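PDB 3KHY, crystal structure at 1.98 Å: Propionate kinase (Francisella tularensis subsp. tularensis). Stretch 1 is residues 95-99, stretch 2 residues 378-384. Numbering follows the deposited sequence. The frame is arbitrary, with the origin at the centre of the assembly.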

# COMPACT_ATOMS: atom_id res chain seq x y z
N LYS A 95 24.35 -3.92 8.22
CA LYS A 95 25.46 -3.02 7.95
C LYS A 95 26.38 -3.67 6.93
O LYS A 95 26.23 -4.84 6.61
CB LYS A 95 26.24 -2.75 9.23
CG LYS A 95 26.75 -4.02 9.88
CD LYS A 95 27.52 -3.75 11.16
CE LYS A 95 27.94 -5.06 11.81
NZ LYS A 95 28.53 -4.87 13.16
N SER A 96 27.34 -2.90 6.42
CA SER A 96 28.29 -3.41 5.45
C SER A 96 29.23 -4.41 6.12
O SER A 96 29.43 -4.36 7.33
CB SER A 96 29.08 -2.25 4.82
OG SER A 96 28.18 -1.32 4.22
N VAL A 97 29.79 -5.33 5.34
CA VAL A 97 30.64 -6.38 5.90
C VAL A 97 31.78 -6.76 4.96
O VAL A 97 31.63 -6.74 3.73
CB VAL A 97 29.86 -7.68 6.18
CG1 VAL A 97 28.79 -7.45 7.23
CG2 VAL A 97 29.25 -8.23 4.89
N LEU A 98 32.92 -7.09 5.55
CA LEU A 98 34.03 -7.63 4.77
C LEU A 98 33.59 -8.95 4.15
O LEU A 98 32.87 -9.72 4.77
CB LEU A 98 35.24 -7.86 5.66
CG LEU A 98 35.95 -6.58 6.10
CD1 LEU A 98 36.68 -6.79 7.43
CD2 LEU A 98 36.91 -6.10 5.01
N ILE A 99 34.03 -9.19 2.92
CA ILE A 99 33.72 -10.42 2.22
C ILE A 99 34.61 -11.54 2.71
O ILE A 99 35.83 -11.45 2.62
CB ILE A 99 33.97 -10.28 0.70
CG1 ILE A 99 32.90 -9.40 0.06
CG2 ILE A 99 34.00 -11.66 0.05
CD1 ILE A 99 31.52 -9.99 0.14
N GLN A 378 32.89 4.95 1.15
CA GLN A 378 33.05 5.30 2.57
C GLN A 378 32.79 4.11 3.49
O GLN A 378 33.50 3.92 4.48
CB GLN A 378 32.14 6.47 2.94
CG GLN A 378 32.52 7.78 2.29
CD GLN A 378 31.47 8.85 2.51
OE1 GLN A 378 30.34 8.56 2.88
NE2 GLN A 378 31.84 10.10 2.27
N GLU A 379 31.76 3.33 3.18
CA GLU A 379 31.45 2.13 3.95
C GLU A 379 32.60 1.14 3.88
O GLU A 379 32.93 0.45 4.86
CB GLU A 379 30.19 1.46 3.40
CG GLU A 379 28.93 2.22 3.73
CD GLU A 379 28.56 2.04 5.18
OE1 GLU A 379 28.30 0.88 5.57
OE2 GLU A 379 28.56 3.04 5.93
N THR A 380 33.21 1.05 2.71
CA THR A 380 34.31 0.12 2.48
C THR A 380 35.56 0.55 3.24
O THR A 380 36.16 -0.23 3.98
CB THR A 380 34.61 -0.01 0.97
OG1 THR A 380 33.46 -0.55 0.31
CG2 THR A 380 35.82 -0.93 0.72
N GLN A 381 35.94 1.82 3.07
CA GLN A 381 37.06 2.40 3.80
C GLN A 381 36.95 2.16 5.31
O GLN A 381 37.93 1.87 5.99
CB GLN A 381 37.13 3.90 3.51
CG GLN A 381 38.16 4.66 4.34
CD GLN A 381 39.58 4.36 3.93
OE1 GLN A 381 39.83 3.92 2.81
NE2 GLN A 381 40.52 4.60 4.83
N ASN A 382 35.73 2.29 5.83
CA ASN A 382 35.48 2.14 7.25
C ASN A 382 35.87 0.76 7.78
O ASN A 382 36.18 0.62 8.96
CB ASN A 382 34.01 2.42 7.57
CG ASN A 382 33.72 2.38 9.05
OD1 ASN A 382 32.84 1.64 9.51
ND2 ASN A 382 34.45 3.17 9.82
N LEU A 383 35.87 -0.24 6.91
CA LEU A 383 36.14 -1.61 7.33
C LEU A 383 37.55 -2.12 7.06
O LEU A 383 37.86 -3.27 7.38
CB LEU A 383 35.15 -2.57 6.66
CG LEU A 383 33.68 -2.46 7.06
CD1 LEU A 383 32.84 -3.33 6.15
CD2 LEU A 383 33.51 -2.85 8.51
N ILE A 384 38.41 -1.30 6.46
CA ILE A 384 39.75 -1.76 6.10
C ILE A 384 40.86 -1.03 6.86
O ILE A 384 40.63 -0.52 7.96
CB ILE A 384 40.02 -1.62 4.59
CG1 ILE A 384 40.16 -0.15 4.20
CG2 ILE A 384 38.92 -2.30 3.77
CD1 ILE A 384 40.53 0.05 2.76
O HOH W 1 26.86 -0.13 7.31

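A short extended segment can be fastened to a helix near the chain terminus by one polar anchor and a small apolar patch, and propionate kinase offers a compact example. Residues 95-99 run extended, with Val-97 and Leu-98 in strand conformation. The other stretch opens in a helix that begins earlier in the chain. Asn-382 N still bonds to Gln-378 O (3.1 Å), but Leu-383 N reaches back to Thr-380 O (2.9 Å) and Ile-384 N to Gln-381 O (3.2 Å), a tighter i to i-3 spacing as the chain ends. The backbones come near at two places, Ser-96 CA to Glu-379 CA at 6.6 Å and Leu-98 CA to Leu-383 CA at 6.9 Å. Two residues along the extended segment thus match four along the other stretch, as their different rises per residue allow. No backbone hydrogen bond joins them; side chains and one water do the work.

At the polar end, Ser-96 and Glu-379 direct their CA-to-CB bonds toward each other's stretch. Ser-96 OG donates a short hydrogen bond to Glu-379 OE1 (2.6 Å), where the carboxylate's negative charge makes a strong acceptor. The same oxygen accepts from a water 2.5 Å from Glu-379 OE1, and that water in turn accepts from Ser-96 N at 2.9 Å. Hydroxyl and backbone amide of one serine are therefore both tied to one carboxylate oxygen, while Glu-379 OE2 is satisfied elsewhere in the structure.

The other end is apolar. Leu-383 points toward the extended segment, its CD1 lying 3.8 Å from Ser-96 O and 3.7 Å from Val-97 N, so the methyl packs against the peptide linking them. Leu-98 sets out sideways, yet its end comes nearer, bringing Leu-98 CG within 4.1 Å of Leu-383 CB. Val-97 points away, as alternation along a strand predicts.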